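Twitching motility protein PilT (Aquifex aeolicus, PDB 2EYU) probably acts as an ATP-driven motor that retracts type IV pili, the pulling step behind twitching motility. Local coordinates at residues 20-25 with 46-51; 66-71 with 75-80; 153-158 with 196-201. The protein carries 1 engineered substitution. All blocks are in the same frame, centred on the assembly; numbering follows the deposited sequence.

Contact 1 (20-25 with 46-51); sequences LCHRKM and IDYINQ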
loop_
_atom_site.group_PDB
_atom_site.type_symbol
_atom_site.label_atom_id
_atom_site.label_comp_id
_atom_site.label_asym_id
_atom_site.label_seq_id
_atom_site.Cartn_x
_atom_site.Cartn_y
_atom_site.Cartn_z
ATOM N N LEU A 20 -0.556 -0.417 -11.256
ATOM C CA LEU A 20 -1.406 -1.148 -10.334
ATOM C C LEU A 20 -2.840 -0.670 -10.473
ATOM O O LEU A 20 -3.826 -1.398 -10.393
ATOM C CB LEU A 20 -0.951 -0.971 -8.882
ATOM C CG LEU A 20 0.268 -1.772 -8.409
ATOM C CD1 LEU A 20 1.390 -1.762 -9.422
ATOM C CD2 LEU A 20 0.744 -1.231 -7.063
ATOM N N CYS A 21 -2.992 0.636 -10.711
ATOM C CA CYS A 21 -4.348 1.136 -10.866
ATOM C C CYS A 21 -5.032 0.558 -12.106
ATOM O O CYS A 21 -6.250 0.714 -12.233
ATOM C CB CYS A 21 -4.346 2.654 -11.018
ATOM S SG CYS A 21 -3.507 3.404 -9.581
ATOM N N HIS A 22 -4.270 -0.039 -13.023
ATOM C CA HIS A 22 -4.941 -0.643 -14.180
ATOM C C HIS A 22 -5.352 -2.067 -13.870
ATOM O O HIS A 22 -5.937 -2.745 -14.722
ATOM C CB HIS A 22 -4.008 -0.563 -15.394
ATOM C CG HIS A 22 -4.016 0.835 -15.956
ATOM N ND1 HIS A 22 -2.892 1.596 -16.129
ATOM C CD2 HIS A 22 -5.046 1.595 -16.385
ATOM C CE1 HIS A 22 -3.217 2.773 -16.641
ATOM N NE2 HIS A 22 -4.529 2.802 -16.809
ATOM N N ARG A 23 -5.072 -2.539 -12.646
ATOM C CA ARG A 23 -5.543 -3.899 -12.333
ATOM C C ARG A 23 -7.055 -3.870 -12.138
ATOM O O ARG A 23 -7.618 -2.890 -11.670
ATOM C CB ARG A 23 -4.819 -4.477 -11.131
ATOM C CG ARG A 23 -3.319 -4.299 -11.075
ATOM C CD ARG A 23 -2.526 -5.401 -11.754
ATOM N NE ARG A 23 -1.175 -5.509 -11.219
ATOM C CZ ARG A 23 -0.059 -5.625 -11.920
ATOM N NH1 ARG A 23 -0.102 -5.651 -13.250
ATOM N NH2 ARG A 23 1.123 -5.714 -11.319
ATOM N N LYS A 24 -7.762 -4.939 -12.513
ATOM C CA LYS A 24 -9.208 -5.015 -12.451
ATOM C C LYS A 24 -9.769 -5.558 -11.145
ATOM O O LYS A 24 -10.980 -5.414 -10.931
ATOM C CB LYS A 24 -9.709 -5.911 -13.602
ATOM C CG LYS A 24 -9.164 -7.330 -13.540
ATOM C CD LYS A 24 -10.186 -8.292 -12.947
ATOM C CE LYS A 24 -11.038 -8.923 -14.041
ATOM N NZ LYS A 24 -10.235 -9.160 -15.276
HETATM N N MSE A 25 -8.972 -6.175 -10.281
HETATM C CA MSE A 25 -9.421 -6.591 -8.950
HETATM C C MSE A 25 -8.205 -6.873 -8.071
HETATM O O MSE A 25 -7.075 -6.847 -8.561
HETATM C CB MSE A 25 -10.347 -7.814 -8.946
HETATM C CG MSE A 25 -9.646 -9.094 -9.394
HETATM SE SE MSE A 25 -10.785 -10.649 -9.218
HETATM C CE MSE A 25 -11.823 -10.146 -10.773
ATOM N N ILE A 46 -5.713 7.223 -6.674
ATOM C CA ILE A 46 -7.125 7.208 -7.043
ATOM C C ILE A 46 -7.467 8.348 -7.984
ATOM O O ILE A 46 -8.243 8.248 -8.938
ATOM C CB ILE A 46 -7.985 7.288 -5.766
ATOM C CG1 ILE A 46 -7.927 6.024 -4.896
ATOM C CG2 ILE A 46 -9.425 7.655 -6.089
ATOM C CD1 ILE A 46 -8.649 6.261 -3.577
ATOM N N ASP A 47 -6.884 9.530 -7.745
ATOM C CA ASP A 47 -7.217 10.649 -8.622
ATOM C C ASP A 47 -6.726 10.430 -10.057
ATOM O O ASP A 47 -7.326 11.033 -10.942
ATOM C CB ASP A 47 -6.650 11.980 -8.116
ATOM C CG ASP A 47 -7.301 13.149 -8.841
ATOM O OD1 ASP A 47 -6.562 13.924 -9.483
ATOM O OD2 ASP A 47 -8.541 13.277 -8.776
ATOM N N TYR A 48 -5.706 9.606 -10.256
ATOM C CA TYR A 48 -5.287 9.130 -11.561
ATOM C C TYR A 48 -6.438 8.373 -12.208
ATOM O O TYR A 48 -6.774 8.587 -13.371
ATOM C CB TYR A 48 -4.084 8.184 -11.503
ATOM C CG TYR A 48 -3.717 7.543 -12.832
ATOM C CD1 TYR A 48 -3.147 8.242 -13.876
ATOM C CD2 TYR A 48 -3.965 6.187 -13.041
ATOM C CE1 TYR A 48 -2.820 7.648 -15.087
ATOM C CE2 TYR A 48 -3.646 5.582 -14.238
ATOM C CZ TYR A 48 -3.074 6.306 -15.266
ATOM O OH TYR A 48 -2.766 5.674 -16.442
ATOM N N ILE A 49 -6.981 7.455 -11.412
ATOM C CA ILE A 49 -8.110 6.671 -11.900
ATOM C C ILE A 49 -9.196 7.641 -12.336
ATOM O O ILE A 49 -9.594 7.581 -13.498
ATOM C CB ILE A 49 -8.616 5.695 -10.824
ATOM C CG1 ILE A 49 -7.525 4.830 -10.191
ATOM C CG2 ILE A 49 -9.705 4.825 -11.404
ATOM C CD1 ILE A 49 -7.946 4.096 -8.933
ATOM N N ASN A 50 -9.622 8.509 -11.419
ATOM C CA ASN A 50 -10.603 9.553 -11.672
ATOM C C ASN A 50 -10.443 10.205 -13.039
ATOM O O ASN A 50 -11.424 10.453 -13.744
ATOM C CB ASN A 50 -10.474 10.654 -10.610
ATOM C CG ASN A 50 -11.659 11.555 -10.400
ATOM O OD1 ASN A 50 -11.554 12.580 -9.709
ATOM N ND2 ASN A 50 -12.829 11.238 -10.933
ATOM N N GLN A 51 -9.191 10.502 -13.393
ATOM C CA GLN A 51 -8.919 11.301 -14.580
ATOM C C GLN A 51 -8.858 10.443 -15.837
ATOM O O GLN A 51 -9.013 10.925 -16.944
ATOM C CB GLN A 51 -7.573 12.022 -14.467
ATOM C CG GLN A 51 -7.320 12.735 -13.160
ATOM C CD GLN A 51 -5.861 12.789 -12.769
ATOM O OE1 GLN A 51 -5.508 12.371 -11.665
ATOM N NE2 GLN A 51 -5.029 13.296 -13.674
#
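Cys-21 and His-22, in the turn between helix 16-19 and strand 26-31, meet Tyr-48 and Ile-49 on one face of helix 38-52. The apolar part of the contact centres on Cys-21. Its CB lies 3.9 Å from CG1 of Ile-49 and touches the rim of the neighbouring ring, 4.1 Å from CD2 of Tyr-48. A small side chain suits this buried place, since the backbones come close here, with the CA atoms of Cys-21 and Ile-49 6.8 Å apart. Ile-49 also reaches Ile-57 of strand 56-61 and Tyr-55, carrying the apolar seam on toward the sheet.

The aromatic part pairs His-22 with Tyr-48. Because CG of Tyr-48 stands trans to the backbone N (chi1 173°), the phenol extends toward the turn. Its hydroxyl reaches the imidazole edge: OH of Tyr-48 is 2.9 Å from CE1 of His-22 and lies near the plane of that ring. The planes stand 82° apart, with the ring centres separated by 5.5 Å, an oblique pairing.

Within the turn, Arg-23 N bonds to Leu-20 O (2.8 Å), closing the backbone that presents both residues. The chemistry implies a contact held mainly by apolar packing, Cys-21 lying against Ile-49 and the Tyr-48 ring with no clear hydrogen bond across, while the pair of His-22 and Tyr-48 forms its more exposed margin.

Contact 2 (66-71 with 75-80); sequences YVFKHK and VNQREV
Strand 74-79, at the edge of the central sheet of this P-loop NTPase fold, turns Val-75 and Gln-77 toward Phe-68 in the loop that leads into it from strand 56-61. The two residues, two apart on the strand, project on the same side and together meet Phe-68. CG1 of Val-75 lies 4.0 Å from CB of Phe-68, and its CG2 approaches the ring atom CD1 of Phe-68 at 4.2 Å; branching at CB lets one valine touch both the stem and the ring.

Gln-77 comes across the phenyl group at about a right angle, its CD 3.8 Å from CD1 of Phe-68 and the amide plane turned 47° from the ring. Beyond CG its chain is extended (chi2 -170°), which carries the amide to the loop backbone. As modelled, OE1 of Gln-77 is 3.0 Å from O of Tyr-66, and NE2 of Gln-77 is 2.8 Å from N of Phe-68. The amide is probably turned over; with its ends exchanged, both approaches may be hydrogen bonds, a place that suits glutamine's paired donor and acceptor.

Tyr-66 covers part of one face of the Phe-68 ring with CD2. Farther out, Phe-68 rests on Ile-46 and Asp-47 of helix 38-52, Gln-77 packs on Thr-59 and Glu-61 of the parallel strand 56-61, and Arg-78 reaches Ala-94 of helix 87-97.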
loop_
_atom_site.group_PDB
_atom_site.type_symbol
_atom_site.label_atom_id
_atom_site.label_comp_id
_atom_site.label_asym_id
_atom_site.label_seq_id
_atom_site.Cartn_x
_atom_site.Cartn_y
_atom_site.Cartn_z
ATOM N N TYR A 66 -8.783 14.176 1.547
ATOM C CA TYR A 66 -8.656 14.978 0.310
ATOM C C TYR A 66 -9.971 14.834 -0.430
ATOM O O TYR A 66 -10.553 13.738 -0.427
ATOM C CB TYR A 66 -7.434 14.512 -0.413
ATOM C CG TYR A 66 -6.928 14.804 -1.775
ATOM C CD1 TYR A 66 -5.556 15.034 -1.938
ATOM C CD2 TYR A 66 -7.712 14.846 -2.922
ATOM C CE1 TYR A 66 -5.007 15.305 -3.174
ATOM C CE2 TYR A 66 -7.172 15.117 -4.171
ATOM C CZ TYR A 66 -5.815 15.347 -4.288
ATOM O OH TYR A 66 -5.247 15.617 -5.512
ATOM N N VAL A 67 -10.462 15.918 -1.028
ATOM C CA VAL A 67 -11.732 15.782 -1.742
ATOM C C VAL A 67 -11.487 15.654 -3.235
ATOM O O VAL A 67 -10.711 16.366 -3.873
ATOM C CB VAL A 67 -12.714 16.936 -1.481
ATOM C CG1 VAL A 67 -12.600 17.409 -0.045
ATOM C CG2 VAL A 67 -12.459 18.060 -2.474
ATOM N N PHE A 68 -12.196 14.687 -3.820
ATOM C CA PHE A 68 -11.899 14.423 -5.233
ATOM C C PHE A 68 -12.825 15.235 -6.141
ATOM O O PHE A 68 -14.021 15.244 -5.853
ATOM C CB PHE A 68 -12.035 12.929 -5.516
ATOM C CG PHE A 68 -10.830 12.123 -5.047
ATOM C CD1 PHE A 68 -10.953 11.164 -4.065
ATOM C CD2 PHE A 68 -9.588 12.357 -5.606
ATOM C CE1 PHE A 68 -9.846 10.446 -3.648
ATOM C CE2 PHE A 68 -8.480 11.645 -5.201
ATOM C CZ PHE A 68 -8.613 10.683 -4.221
ATOM N N LYS A 69 -12.216 15.842 -7.141
ATOM C CA LYS A 69 -12.778 16.577 -8.261
ATOM C C LYS A 69 -13.686 15.659 -9.068
ATOM O O LYS A 69 -13.446 14.443 -9.114
ATOM C CB LYS A 69 -11.666 17.111 -9.165
ATOM C CG LYS A 69 -11.335 18.585 -9.114
ATOM C CD LYS A 69 -11.351 19.231 -10.496
ATOM C CE LYS A 69 -10.393 20.410 -10.580
ATOM N NZ LYS A 69 -10.968 21.564 -11.332
ATOM N N HIS A 70 -14.730 16.161 -9.731
ATOM C CA HIS A 70 -15.467 15.197 -10.554
ATOM C C HIS A 70 -15.007 15.298 -12.015
ATOM O O HIS A 70 -15.439 16.188 -12.739
ATOM C CB HIS A 70 -16.981 15.365 -10.467
ATOM C CG HIS A 70 -17.689 14.515 -11.486
ATOM N ND1 HIS A 70 -18.667 15.006 -12.316
ATOM C CD2 HIS A 70 -17.547 13.207 -11.809
ATOM C CE1 HIS A 70 -19.102 14.038 -13.104
ATOM N NE2 HIS A 70 -18.437 12.925 -12.817
ATOM N N LYS A 71 -14.157 14.359 -12.369
ATOM C CA LYS A 71 -13.450 14.176 -13.622
ATOM C C LYS A 71 -14.104 13.102 -14.477
ATOM O O LYS A 71 -15.289 13.235 -14.793
ATOM C CB LYS A 71 -11.984 13.830 -13.307
ATOM C CG LYS A 71 -11.242 15.020 -12.697
ATOM C CD LYS A 71 -9.831 14.675 -12.278
ATOM C CE LYS A 71 -8.882 15.854 -12.250
ATOM N NZ LYS A 71 -8.656 16.470 -13.589
ATOM N N VAL A 75 -17.178 9.232 -8.100
ATOM C CA VAL A 75 -16.594 9.020 -6.779
ATOM C C VAL A 75 -17.495 9.398 -5.621
ATOM O O VAL A 75 -17.889 10.524 -5.312
ATOM C CB VAL A 75 -15.254 9.792 -6.678
ATOM C CG1 VAL A 75 -15.522 11.284 -6.593
ATOM C CG2 VAL A 75 -14.413 9.328 -5.494
ATOM N N ASN A 76 -17.870 8.363 -4.872
ATOM C CA ASN A 76 -18.592 8.593 -3.627
ATOM C C ASN A 76 -17.635 8.456 -2.450
ATOM O O ASN A 76 -17.026 7.398 -2.287
ATOM C CB ASN A 76 -19.756 7.612 -3.512
ATOM C CG ASN A 76 -20.846 7.943 -4.511
ATOM O OD1 ASN A 76 -20.603 8.689 -5.462
ATOM N ND2 ASN A 76 -22.042 7.402 -4.306
ATOM N N GLN A 77 -17.493 9.513 -1.668
ATOM C CA GLN A 77 -16.635 9.580 -0.500
ATOM C C GLN A 77 -17.438 9.620 0.797
ATOM O O GLN A 77 -18.207 10.536 1.064
ATOM C CB GLN A 77 -15.716 10.803 -0.553
ATOM C CG GLN A 77 -14.764 10.838 -1.739
ATOM C CD GLN A 77 -13.729 11.935 -1.577
ATOM O OE1 GLN A 77 -12.837 11.780 -0.735
ATOM N NE2 GLN A 77 -13.842 13.022 -2.329
ATOM N N ARG A 78 -17.254 8.591 1.616
ATOM C CA ARG A 78 -18.091 8.400 2.787
ATOM C C ARG A 78 -17.257 8.470 4.058
ATOM O O ARG A 78 -16.329 7.685 4.262
ATOM C CB ARG A 78 -18.820 7.055 2.650
ATOM C CG ARG A 78 -19.424 6.851 1.264
ATOM C CD ARG A 78 -20.578 5.864 1.253
ATOM N NE ARG A 78 -20.136 4.495 1.428
ATOM C CZ ARG A 78 -20.688 3.374 0.994
ATOM N NH1 ARG A 78 -21.809 3.353 0.284
ATOM N NH2 ARG A 78 -20.093 2.218 1.284
ATOM N N GLU A 79 -17.587 9.437 4.905
ATOM C CA GLU A 79 -16.934 9.622 6.192
ATOM C C GLU A 79 -17.614 8.738 7.230
ATOM O O GLU A 79 -18.802 8.905 7.517
ATOM C CB GLU A 79 -16.982 11.081 6.642
ATOM C CG GLU A 79 -16.053 11.459 7.777
ATOM C CD GLU A 79 -16.608 11.210 9.160
ATOM O OE1 GLU A 79 -17.837 11.361 9.355
ATOM O OE2 GLU A 79 -15.822 10.859 10.073
ATOM N N VAL A 80 -16.858 7.806 7.793
ATOM C CA VAL A 80 -17.419 7.007 8.887
ATOM C C VAL A 80 -17.771 7.941 10.041
ATOM O O VAL A 80 -16.910 8.509 10.711
ATOM C CB VAL A 80 -16.467 5.902 9.362
ATOM C CG1 VAL A 80 -16.511 5.744 10.877
ATOM C CG2 VAL A 80 -16.820 4.586 8.679
#

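Contact 3 (153-158 with 196-201); sequences QVRIVL and RENKLQ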
loop_
_atom_site.group_PDB
_atom_site.type_symbol
_atom_site.label_atom_id
_atom_site.label_comp_id
_atom_site.label_asym_id
_atom_site.label_seq_id
_atom_site.Cartn_x
_atom_site.Cartn_y
_atom_site.Cartn_z
ATOM N N GLN A 153 -5.370 -20.137 5.476
ATOM C CA GLN A 153 -6.403 -19.638 4.579
ATOM C C GLN A 153 -6.103 -18.229 4.071
ATOM O O GLN A 153 -5.876 -18.026 2.879
ATOM C CB GLN A 153 -7.770 -19.664 5.262
ATOM C CG GLN A 153 -8.888 -19.873 4.243
ATOM C CD GLN A 153 -10.272 -19.886 4.854
ATOM O OE1 GLN A 153 -10.585 -20.685 5.731
ATOM N NE2 GLN A 153 -11.101 -18.960 4.380
ATOM N N VAL A 154 -6.100 -17.252 4.958
ATOM C CA VAL A 154 -5.718 -15.877 4.667
ATOM C C VAL A 154 -4.389 -15.759 3.984
ATOM O O VAL A 154 -4.230 -14.956 3.053
ATOM C CB VAL A 154 -5.559 -15.090 6.003
ATOM C CG1 VAL A 154 -5.334 -13.619 5.695
ATOM C CG2 VAL A 154 -6.754 -15.323 6.891
ATOM N N ARG A 155 -3.390 -16.549 4.424
ATOM C CA ARG A 155 -2.098 -16.380 3.744
ATOM C C ARG A 155 -2.202 -16.689 2.252
ATOM O O ARG A 155 -1.695 -15.954 1.402
ATOM C CB ARG A 155 -1.022 -17.240 4.391
ATOM C CG ARG A 155 0.405 -16.897 4.000
ATOM C CD ARG A 155 1.399 -17.886 4.584
ATOM N NE ARG A 155 0.788 -18.843 5.494
ATOM C CZ ARG A 155 0.599 -18.798 6.798
ATOM N NH1 ARG A 155 0.980 -17.758 7.527
ATOM N NH2 ARG A 155 0.006 -19.817 7.416
ATOM N N ILE A 156 -2.871 -17.772 1.891
ATOM C CA ILE A 156 -2.920 -18.176 0.473
ATOM C C ILE A 156 -3.916 -17.342 -0.319
ATOM O O ILE A 156 -3.719 -17.155 -1.519
ATOM C CB ILE A 156 -3.212 -19.687 0.376
ATOM C CG1 ILE A 156 -2.029 -20.554 0.811
ATOM C CG2 ILE A 156 -3.695 -20.049 -1.032
ATOM C CD1 ILE A 156 -2.349 -21.724 1.703
ATOM N N VAL A 157 -4.975 -16.801 0.258
ATOM C CA VAL A 157 -5.802 -15.804 -0.442
ATOM C C VAL A 157 -4.951 -14.616 -0.848
ATOM O O VAL A 157 -4.989 -14.135 -1.979
ATOM C CB VAL A 157 -6.957 -15.313 0.451
ATOM C CG1 VAL A 157 -7.686 -14.125 -0.151
ATOM C CG2 VAL A 157 -7.962 -16.432 0.728
ATOM N N LEU A 158 -4.143 -14.097 0.094
ATOM C CA LEU A 158 -3.287 -12.977 -0.237
ATOM C C LEU A 158 -2.373 -13.343 -1.404
ATOM O O LEU A 158 -2.151 -12.515 -2.276
ATOM C CB LEU A 158 -2.395 -12.563 0.934
ATOM C CG LEU A 158 -2.854 -11.463 1.882
ATOM C CD1 LEU A 158 -1.913 -11.391 3.080
ATOM C CD2 LEU A 158 -2.946 -10.111 1.177
ATOM N N ARG A 196 2.684 -18.358 -0.438
ATOM C CA ARG A 196 1.911 -19.589 -0.341
ATOM C C ARG A 196 2.540 -20.571 0.646
ATOM O O ARG A 196 1.852 -20.956 1.591
ATOM C CB ARG A 196 1.776 -20.213 -1.737
ATOM C CG ARG A 196 0.345 -20.264 -2.234
ATOM C CD ARG A 196 0.210 -20.410 -3.731
ATOM N NE ARG A 196 -0.422 -19.224 -4.324
ATOM C CZ ARG A 196 -0.113 -18.743 -5.516
ATOM N NH1 ARG A 196 0.827 -19.350 -6.231
ATOM N NH2 ARG A 196 -0.711 -17.668 -5.995
ATOM N N GLU A 197 3.795 -20.938 0.427
ATOM C CA GLU A 197 4.603 -21.746 1.311
ATOM C C GLU A 197 5.005 -21.018 2.589
ATOM O O GLU A 197 5.611 -21.634 3.467
ATOM C CB GLU A 197 5.911 -22.189 0.640
ATOM C CG GLU A 197 5.723 -23.066 -0.587
ATOM C CD GLU A 197 5.635 -22.213 -1.838
ATOM O OE1 GLU A 197 6.489 -21.309 -1.998
ATOM O OE2 GLU A 197 4.703 -22.427 -2.643
ATOM N N ASN A 198 4.710 -19.732 2.735
ATOM C CA ASN A 198 5.142 -19.031 3.942
ATOM C C ASN A 198 6.663 -18.998 4.044
ATOM O O ASN A 198 7.224 -19.458 5.043
ATOM C CB ASN A 198 4.579 -19.685 5.208
ATOM C CG ASN A 198 4.591 -18.734 6.391
ATOM O OD1 ASN A 198 4.489 -17.522 6.213
ATOM N ND2 ASN A 198 4.704 -19.274 7.601
ATOM N N LYS A 199 7.310 -18.478 3.028
ATOM C CA LYS A 199 8.745 -18.253 2.958
ATOM C C LYS A 199 9.026 -16.748 2.852
ATOM O O LYS A 199 9.617 -16.292 1.875
ATOM C CB LYS A 199 9.384 -18.932 1.752
ATOM C CG LYS A 199 10.042 -20.259 2.122
ATOM C CD LYS A 199 9.636 -21.361 1.149
ATOM C CE LYS A 199 9.587 -22.712 1.845
ATOM N NZ LYS A 199 8.247 -22.922 2.477
ATOM N N LEU A 200 8.578 -16.052 3.879
ATOM C CA LEU A 200 8.578 -14.586 3.922
ATOM C C LEU A 200 10.005 -14.071 4.056
ATOM O O LEU A 200 10.351 -12.957 3.661
ATOM C CB LEU A 200 7.656 -14.121 5.041
ATOM C CG LEU A 200 6.143 -14.223 4.862
ATOM C CD1 LEU A 200 5.439 -13.171 5.715
ATOM C CD2 LEU A 200 5.670 -14.077 3.417
ATOM N N GLN A 201 10.870 -14.924 4.613
ATOM C CA GLN A 201 12.295 -14.623 4.675
ATOM C C GLN A 201 12.884 -14.557 3.267
ATOM O O GLN A 201 13.585 -13.596 2.947
ATOM C CB GLN A 201 13.058 -15.669 5.479
ATOM C CG GLN A 201 13.903 -15.111 6.614
ATOM C CD GLN A 201 13.860 -16.034 7.821
ATOM O OE1 GLN A 201 14.000 -17.252 7.680
ATOM N NE2 GLN A 201 13.655 -15.460 8.998
#
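Arg-155 and Asn-198 both send their CG atoms trans to the backbone N (chi1 -166° and -160°), and the arginine chain then bends sharply at chi3, turning its guanidinium over the asparagine amide. CG of Asn-198 lies over one face of that group, the two planes 32° apart, and its ND2 sits 4.0 Å above the plane of the Arg-155 guanidinium, toward the rim. CD of Arg-155 approaches OD1 of Asn-198 at 3.5 Å.

Asn-198 is the C-prime residue of a Schellman motif ending helix 189-197, with Lys-199 N directed to Leu-194 O and Asn-198 N to Ile-195 O. Asparagine tolerates the positive phi this requires. The helix carries the AIRNLIRE sequence characteristic of PilT proteins.

With an alanine at Arg-155, the Asn-198 amide would lose the flat group lying against it and is likely to turn more freely.

Beside this pair, CG1 of Ile-156 meets CG of Arg-196 at 3.9 Å, the chains crossing at about a right angle. Here the arginine offers its aliphatic stem to isoleucine, while its NE bonds to Ser-159 OG and its charged end makes a cation-pi contact with Phe-160, both on helix 151-161.

The three contacts follow one another along the chain, each closing before the next opens. Contacts 1 and 2 are neighbours, their centres about 15 Å apart, and meet at helix 38-52, which supplies one side of contact 1 and is covered by the loop 66-71 of contact 2. Together they tie the helix following the probable Walker A loop to the chain before strand 26-31 and to the edge strand 74-79. Contact 3 has its centre about 26 Å from that of contact 1 and about 34 Å from that of contact 2, on the opposite side of the chain's centre from the latter. Touching neither, it joins helix 189-197 to helix 151-161 of the same domain.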